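Local coordinates for putative uncharacterized protein lp_3323 (Lactobacillus plantarum, PDB 3DC7), which is of unknown function but, as a GDSL-like lipase/acylhydrolase of the SGNH hydrolase clan, probably hydrolyses ester or acyl bonds, at residues A184-A189 against H209-R214; M118-L123 against Y173-L178. One frame throughout, in Å; residues are numbered along the deposited sequence.

Contact 1: A184-A189 against H209-R214; sequences AGMTFA and HRVIAR
The loop that sets Ala184 and Met186 against Val211 is shaped at Thr187, whose OG1 accepts a hydrogen bond from Ala189 N at 3.2 Å. The N-H points to the oxygen at 149°, which closes an ST turn, and Gln193 OE1 takes the backbone N-H of the same threonine, so both the side chain and the backbone of Thr187 are tied down. The partner segment, 209-214, is a turn and a half of the long helix 206-223, and it meets the loop by van der Waals packing, with no polar bond between the segments, burying a modest 112 Å². Val211 is the one helix residue that does the touching. A valine suits the place because its two methyls present a forked, rigid end. Met186, present as selenomethionine, comes to it end on. Its chain leaves with CG lodged between backbone N and carbonyl carbon (chi1 66°) and bends again about the CG-SE bond, which brings CE to the valine. Tyr197 of helix 191-197 packs on both Met186 and Val211, so the methyl-to-methyl contact is held within a buried apolar cluster. Between Ala184 and Met186 the chain turns at Gly185, where helix 180-183 has just ended: with phi at 99°, a beta carbon would jam against the preceding carbonyl oxygen, and glycine is called for. Val211 CG1 touches two loop residues, lying 3.7 Å from both Ala184 O and Met186 CE. Val211 CG2 stands 3.8 Å from Met186 CE.

Contact 2: M118-L123 against Y173-L178; sequences MLLTGL and YGVPHL
The ring of Tyr173 carries Leu120 on one face and has Thr121 beside its hydroxyl end at a slant. Leu120 CB stands 3.7 Å from the centroid of the Tyr173 ring and only 15° from its normal, a CH-pi contact in which a methylene lies over the face, displaced toward the CG side of the ring. Leucine suits the spot because it branches beyond that methylene: Leu120 CD1 continues along the ring to Tyr173 CD1 at 3.7 Å, while Leu120 CD2 reaches Val175 CG2 at 3.8 Å. One side chain thus covers both an aromatic and a beta-branched neighbour. The Thr121 side chain is turned with OG1 beside its own backbone N (chi1 -56°), the rotation that lets it hydrogen-bond to Met117 O one turn back; Thr121 OG1 is also 3.0 Å from Tyr173 OH. With an alanine in place of Tyr173, the methylene of Leu120 would probably lose the face it rests on, and a gap would open beside Thr121. Gly174 ends helix 159-173 in a Schellman motif, its positive phi (77°) favouring glycine, and Val175 just beyond it also faces helix 112-126. Gln124 of that helix donates through NE2 to Tyr173 O, adding a polar tie. Ile190 of the third subunit packs on Thr121 and Tyr173. The contact joins the end of helix 159-173, in a beta-alpha-beta crossover from strand 132-136 to strand 177-179, to helix 112-126, with Phe134 of strand 132-136 touching both Leu120 and Val175.

In the fold
Contact 2 closes before contact 1 opens: helix 112-126, strand 132-136, helix 159-173 and strand 177-179 come first, then helix 180-183, the 184-189 loop and helix 206-223. Their centres lie 23 Å apart, on opposite sides of the chain's centre, though the nearest atoms come within about 6 Å. Helices 112-126 and 206-223 flank the parallel sheet on its two sides, the three-layer alpha/beta/alpha build of SGNH hydrolases, and contact 2 runs into the edge strand 177-179, whose Leu178 packs on Leu216 and Phe219 of helix 206-223. The two contacts also meet between chains: Thr187 of contact 1 packs on Tyr173 of the second subunit, so both sites contribute to the three-chain assembly.

Contact 1: A184-A189 against H209-R214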
ATOM      1  N   ALA A 184       7.954  -9.170   1.809  1.00 29.42           N
ATOM      2  CA  ALA A 184       9.128  -9.934   1.336  1.00 28.62           C
ATOM      3  C   ALA A 184       8.814 -11.384   0.955  1.00 28.45           C
ATOM      4  O   ALA A 184       9.544 -11.997   0.167  1.00 28.14           O
ATOM      5  CB  ALA A 184      10.226  -9.906   2.384  1.00 28.56           C
ATOM      6  N   GLY A 185       7.743 -11.926   1.537  1.00 28.03           N
ATOM      7  CA  GLY A 185       7.307 -13.279   1.279  1.00 28.18           C
ATOM      8  C   GLY A 185       7.737 -14.278   2.340  1.00 28.65           C
ATOM      9  O   GLY A 185       7.437 -15.465   2.220  1.00 29.21           O
HETATM   10  N   MSE A 186       8.422 -13.798   3.376  1.00 28.71           N
HETATM   11  CA  MSE A 186       9.043 -14.656   4.394  1.00 28.94           C
HETATM   12  C   MSE A 186       9.141 -13.966   5.750  1.00 27.54           C
HETATM   13  O   MSE A 186       9.087 -12.739   5.844  1.00 27.49           O
HETATM   14  CB  MSE A 186      10.449 -15.076   3.952  1.00 30.04           C
HETATM   15  CG  MSE A 186      11.447 -13.929   3.870  1.00 34.35           C
HETATM   16 SE   MSE A 186      13.000 -14.250   2.702  1.00 49.82          SE
HETATM   17  CE  MSE A 186      12.050 -14.948   1.126  1.00 46.12           C
ATOM     18  N   THR A 187       9.279 -14.775   6.796  1.00 26.39           N
ATOM     19  CA  THR A 187       9.585 -14.293   8.138  1.00 25.11           C
ATOM     20  C   THR A 187      10.638 -15.205   8.757  1.00 24.76           C
ATOM     21  O   THR A 187      10.538 -16.432   8.652  1.00 25.13           O
ATOM     22  CB  THR A 187       8.306 -14.198   9.027  1.00 25.54           C
ATOM     23  OG1 THR A 187       8.664 -14.035  10.403  1.00 24.81           O
ATOM     24  CG2 THR A 187       7.428 -15.452   8.889  1.00 24.16           C
ATOM     25  N   PHE A 188      11.657 -14.622   9.384  1.00 24.06           N
ATOM     26  CA  PHE A 188      12.687 -15.433  10.063  1.00 24.13           C
ATOM     27  C   PHE A 188      12.222 -16.041  11.394  1.00 24.16           C
ATOM     28  O   PHE A 188      12.918 -16.874  11.984  1.00 24.33           O
ATOM     29  CB  PHE A 188      13.996 -14.651  10.238  1.00 23.74           C
ATOM     30  CG  PHE A 188      14.623 -14.206   8.931  1.00 23.14           C
ATOM     31  CD1 PHE A 188      14.302 -14.835   7.730  1.00 21.66           C
ATOM     32  CD2 PHE A 188      15.551 -13.180   8.908  1.00 21.64           C
ATOM     33  CE1 PHE A 188      14.873 -14.421   6.528  1.00 21.53           C
ATOM     34  CE2 PHE A 188      16.139 -12.772   7.714  1.00 22.29           C
ATOM     35  CZ  PHE A 188      15.788 -13.392   6.516  1.00 20.90           C
ATOM     36  N   ALA A 189      11.037 -15.636  11.850  1.00 24.37           N
ATOM     37  CA  ALA A 189      10.385 -16.249  13.018  1.00 24.29           C
ATOM     38  C   ALA A 189       9.849 -17.666  12.742  1.00 24.90           C
ATOM     39  O   ALA A 189       9.399 -18.358  13.661  1.00 24.20           O
ATOM     40  CB  ALA A 189       9.273 -15.357  13.513  1.00 24.19           C
ATOM     41  N   HIS A 209      19.235 -12.317   0.206  1.00 20.83           N
ATOM     42  CA  HIS A 209      19.638 -11.136  -0.533  1.00 20.56           C
ATOM     43  C   HIS A 209      19.151 -11.109  -1.975  1.00 20.48           C
ATOM     44  O   HIS A 209      18.807 -10.042  -2.468  1.00 19.56           O
ATOM     45  CB  HIS A 209      21.143 -10.916  -0.452  1.00 20.59           C
ATOM     46  CG  HIS A 209      21.577 -10.294   0.838  1.00 21.67           C
ATOM     47  ND1 HIS A 209      21.563  -8.933   1.044  1.00 21.01           N
ATOM     48  CD2 HIS A 209      22.004 -10.848   1.997  1.00 21.96           C
ATOM     49  CE1 HIS A 209      21.985  -8.670   2.267  1.00 22.66           C
ATOM     50  NE2 HIS A 209      22.259  -9.815   2.868  1.00 24.04           N
ATOM     51  N   ARG A 210      19.109 -12.256  -2.649  1.00 20.79           N
ATOM     52  CA  ARG A 210      18.576 -12.328  -4.007  0.50 21.12           C
ATOM     53  C   ARG A 210      17.099 -11.936  -4.007  1.00 21.66           C
ATOM     54  O   ARG A 210      16.627 -11.207  -4.890  1.00 22.39           O
ATOM     55  CB  ARG A 210      18.770 -13.729  -4.587  0.50 20.53           C
ATOM     56  CG  ARG A 210      20.206 -14.019  -4.986  0.50 19.64           C
ATOM     57  CD  ARG A 210      20.311 -15.237  -5.886  0.50 19.59           C
ATOM     58  NE  ARG A 210      20.014 -16.490  -5.196  0.50 18.55           N
ATOM     59  CZ  ARG A 210      20.863 -17.137  -4.403  0.50 19.30           C
ATOM     60  NH1 ARG A 210      22.078 -16.652  -4.171  0.50 18.67           N
ATOM     61  NH2 ARG A 210      20.494 -18.275  -3.833  0.50 19.90           N
ATOM     62  N   VAL A 211      16.380 -12.432  -2.999  1.00 21.74           N
ATOM     63  CA  VAL A 211      14.957 -12.098  -2.813  1.00 22.06           C
ATOM     64  C   VAL A 211      14.804 -10.587  -2.628  1.00 22.07           C
ATOM     65  O   VAL A 211      13.993  -9.954  -3.306  1.00 22.00           O
ATOM     66  CB  VAL A 211      14.317 -12.859  -1.616  1.00 22.01           C
ATOM     67  CG1 VAL A 211      12.950 -12.281  -1.257  1.00 23.84           C
ATOM     68  CG2 VAL A 211      14.182 -14.346  -1.924  1.00 22.69           C
ATOM     69  N   ILE A 212      15.600 -10.017  -1.725  1.00 21.49           N
ATOM     70  CA  ILE A 212      15.526  -8.589  -1.416  1.00 21.10           C
ATOM     71  C   ILE A 212      15.773  -7.714  -2.646  1.00 21.13           C
ATOM     72  O   ILE A 212      15.066  -6.732  -2.860  1.00 21.45           O
ATOM     73  CB  ILE A 212      16.490  -8.216  -0.256  1.00 20.87           C
ATOM     74  CG1 ILE A 212      15.957  -8.791   1.057  1.00 19.84           C
ATOM     75  CG2 ILE A 212      16.655  -6.695  -0.149  1.00 20.02           C
ATOM     76  CD1 ILE A 212      16.966  -8.800   2.178  1.00 20.59           C
ATOM     77  N   ALA A 213      16.762  -8.091  -3.453  1.00 21.39           N
ATOM     78  CA  ALA A 213      17.073  -7.424  -4.716  1.00 21.51           C
ATOM     79  C   ALA A 213      15.893  -7.432  -5.677  1.00 22.11           C
ATOM     80  O   ALA A 213      15.572  -6.409  -6.288  1.00 22.68           O
ATOM     81  CB  ALA A 213      18.290  -8.070  -5.364  1.00 20.88           C
ATOM     82  N   ARG A 214      15.243  -8.585  -5.805  1.00 23.12           N
ATOM     83  CA  ARG A 214      14.038  -8.701  -6.627  1.00 23.96           C
ATOM     84  C   ARG A 214      12.909  -7.814  -6.091  1.00 23.66           C
ATOM     85  O   ARG A 214      12.252  -7.114  -6.850  1.00 24.00           O
ATOM     86  CB  ARG A 214      13.590 -10.154  -6.707  1.00 24.37           C
ATOM     87  CG  ARG A 214      14.561 -11.038  -7.480  1.00 27.81           C
ATOM     88  CD  ARG A 214      13.956 -12.398  -7.802  1.00 33.77           C
ATOM     89  NE  ARG A 214      13.816 -13.259  -6.629  1.00 38.01           N
ATOM     90  CZ  ARG A 214      14.598 -14.304  -6.354  1.00 40.34           C
ATOM     91  NH1 ARG A 214      15.598 -14.648  -7.163  1.00 40.89           N
ATOM     92  NH2 ARG A 214      14.365 -15.020  -5.266  1.00 41.44           N
TER

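Contact 2: M118-L123 against Y173-L178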
HETATM    1  N   MSE A 118      14.643  13.731  12.106  1.00 31.76           N
HETATM    2  CA  MSE A 118      15.857  14.413  11.733  1.00 32.45           C
HETATM    3  C   MSE A 118      16.500  13.808  10.498  1.00 30.58           C
HETATM    4  O   MSE A 118      16.983  14.547   9.641  1.00 30.21           O
HETATM    5  CB  MSE A 118      16.821  14.468  12.894  1.00 33.80           C
HETATM    6  CG  MSE A 118      16.387  15.489  13.919  1.00 41.99           C
HETATM    7 SE   MSE A 118      17.372  15.155  15.531  1.00 61.36          SE
HETATM    8  CE  MSE A 118      18.954  16.230  15.066  1.00 56.21           C
ATOM      9  N   LEU A 119      16.492  12.482  10.398  1.00 28.51           N
ATOM     10  CA  LEU A 119      16.997  11.811   9.201  1.00 27.08           C
ATOM     11  C   LEU A 119      16.241  12.295   7.962  1.00 26.01           C
ATOM     12  O   LEU A 119      16.847  12.790   7.028  1.00 25.32           O
ATOM     13  CB  LEU A 119      16.873  10.293   9.321  1.00 26.39           C
ATOM     14  CG  LEU A 119      17.860   9.331   8.623  1.00 27.36           C
ATOM     15  CD1 LEU A 119      17.164   8.020   8.295  1.00 26.30           C
ATOM     16  CD2 LEU A 119      18.512   9.871   7.379  1.00 25.64           C
ATOM     17  N   LEU A 120      14.918  12.158   7.985  1.00 25.54           N
ATOM     18  CA  LEU A 120      14.051  12.568   6.882  1.00 25.55           C
ATOM     19  C   LEU A 120      14.138  14.056   6.522  1.00 25.84           C
ATOM     20  O   LEU A 120      14.090  14.395   5.344  1.00 26.16           O
ATOM     21  CB  LEU A 120      12.593  12.192   7.185  1.00 25.28           C
ATOM     22  CG  LEU A 120      12.329  10.687   7.167  1.00 25.04           C
ATOM     23  CD1 LEU A 120      11.008  10.348   7.844  1.00 25.38           C
ATOM     24  CD2 LEU A 120      12.397  10.155   5.741  1.00 24.18           C
ATOM     25  N   THR A 121      14.243  14.930   7.522  1.00 25.38           N
ATOM     26  CA  THR A 121      14.431  16.364   7.273  1.00 26.40           C
ATOM     27  C   THR A 121      15.797  16.626   6.623  1.00 26.15           C
ATOM     28  O   THR A 121      15.894  17.336   5.633  1.00 26.51           O
ATOM     29  CB  THR A 121      14.294  17.190   8.566  1.00 26.48           C
ATOM     30  OG1 THR A 121      13.021  16.910   9.160  1.00 26.55           O
ATOM     31  CG2 THR A 121      14.399  18.696   8.272  1.00 27.08           C
ATOM     32  N   GLY A 122      16.843  16.010   7.164  1.00 26.19           N
ATOM     33  CA  GLY A 122      18.173  16.089   6.573  1.00 25.67           C
ATOM     34  C   GLY A 122      18.204  15.728   5.101  1.00 25.32           C
ATOM     35  O   GLY A 122      18.788  16.456   4.284  1.00 25.24           O
ATOM     36  N   LEU A 123      17.569  14.609   4.757  1.00 25.02           N
ATOM     37  CA  LEU A 123      17.597  14.096   3.388  1.00 24.92           C
ATOM     38  C   LEU A 123      16.865  15.003   2.401  1.00 25.50           C
ATOM     39  O   LEU A 123      17.330  15.205   1.275  1.00 25.71           O
ATOM     40  CB  LEU A 123      17.007  12.688   3.330  1.00 24.42           C
ATOM     41  CG  LEU A 123      17.788  11.552   3.993  1.00 24.06           C
ATOM     42  CD1 LEU A 123      16.926  10.310   4.150  1.00 21.79           C
ATOM     43  CD2 LEU A 123      19.051  11.234   3.220  1.00 22.87           C
ATOM     44  N   TYR A 173       6.951  13.009   5.051  1.00 27.44           N
ATOM     45  CA  TYR A 173       7.985  13.635   4.246  1.00 27.15           C
ATOM     46  C   TYR A 173       7.872  13.246   2.793  1.00 26.61           C
ATOM     47  O   TYR A 173       8.664  13.684   1.966  1.00 26.86           O
ATOM     48  CB  TYR A 173       9.365  13.298   4.817  1.00 27.79           C
ATOM     49  CG  TYR A 173       9.609  14.001   6.123  1.00 28.17           C
ATOM     50  CD1 TYR A 173       9.099  13.485   7.330  1.00 29.50           C
ATOM     51  CD2 TYR A 173      10.302  15.204   6.157  1.00 28.61           C
ATOM     52  CE1 TYR A 173       9.297  14.145   8.540  1.00 29.02           C
ATOM     53  CE2 TYR A 173      10.508  15.867   7.356  1.00 30.33           C
ATOM     54  CZ  TYR A 173      10.003  15.334   8.539  1.00 30.39           C
ATOM     55  OH  TYR A 173      10.218  16.002   9.713  1.00 31.88           O
ATOM     56  N   GLY A 174       6.866  12.429   2.492  1.00 26.00           N
ATOM     57  CA  GLY A 174       6.587  11.989   1.133  1.00 25.07           C
ATOM     58  C   GLY A 174       7.515  10.913   0.618  1.00 24.66           C
ATOM     59  O   GLY A 174       7.546  10.644  -0.585  1.00 24.73           O
ATOM     60  N   VAL A 175       8.258  10.283   1.525  1.00 23.74           N
ATOM     61  CA  VAL A 175       9.259   9.298   1.144  1.00 23.55           C
ATOM     62  C   VAL A 175       8.659   7.901   1.018  1.00 23.28           C
ATOM     63  O   VAL A 175       8.197   7.351   2.006  1.00 22.84           O
ATOM     64  CB  VAL A 175      10.442   9.251   2.163  1.00 23.61           C
ATOM     65  CG1 VAL A 175      11.431   8.144   1.778  1.00 22.98           C
ATOM     66  CG2 VAL A 175      11.129  10.588   2.224  1.00 22.74           C
ATOM     67  N   PRO A 176       8.707   7.307  -0.191  1.00 23.41           N
ATOM     68  CA  PRO A 176       8.184   5.949  -0.364  1.00 23.34           C
ATOM     69  C   PRO A 176       8.781   4.956   0.636  1.00 23.10           C
ATOM     70  O   PRO A 176       9.939   5.092   1.060  1.00 23.38           O
ATOM     71  CB  PRO A 176       8.593   5.592  -1.792  1.00 23.63           C
ATOM     72  CG  PRO A 176       8.655   6.927  -2.495  1.00 23.96           C
ATOM     73  CD  PRO A 176       9.251   7.849  -1.449  1.00 23.15           C
ATOM     74  N   HIS A 177       7.975   3.988   1.043  1.00 22.95           N
ATOM     75  CA  HIS A 177       8.406   3.042   2.055  1.00 22.90           C
ATOM     76  C   HIS A 177       8.198   1.638   1.542  1.00 22.37           C
ATOM     77  O   HIS A 177       7.072   1.240   1.300  1.00 22.00           O
ATOM     78  CB  HIS A 177       7.649   3.267   3.379  1.00 23.14           C
ATOM     79  CG  HIS A 177       7.861   2.175   4.392  1.00 24.72           C
ATOM     80  ND1 HIS A 177       6.837   1.661   5.158  1.00 26.09           N
ATOM     81  CD2 HIS A 177       8.975   1.490   4.751  1.00 27.43           C
ATOM     82  CE1 HIS A 177       7.309   0.715   5.951  1.00 26.03           C
ATOM     83  NE2 HIS A 177       8.605   0.588   5.723  1.00 27.08           N
ATOM     84  N   LEU A 178       9.293   0.906   1.364  1.00 22.40           N
ATOM     85  CA  LEU A 178       9.245  -0.503   1.011  1.00 22.88           C
ATOM     86  C   LEU A 178       9.368  -1.365   2.272  1.00 23.13           C
ATOM     87  O   LEU A 178      10.434  -1.416   2.901  1.00 23.75           O
ATOM     88  CB  LEU A 178      10.371  -0.842   0.025  1.00 22.80           C
ATOM     89  CG  LEU A 178      10.671  -2.316  -0.307  1.00 22.96           C
ATOM     90  CD1 LEU A 178       9.440  -3.080  -0.776  1.00 23.43           C
ATOM     91  CD2 LEU A 178      11.750  -2.385  -1.371  1.00 24.38           C
TER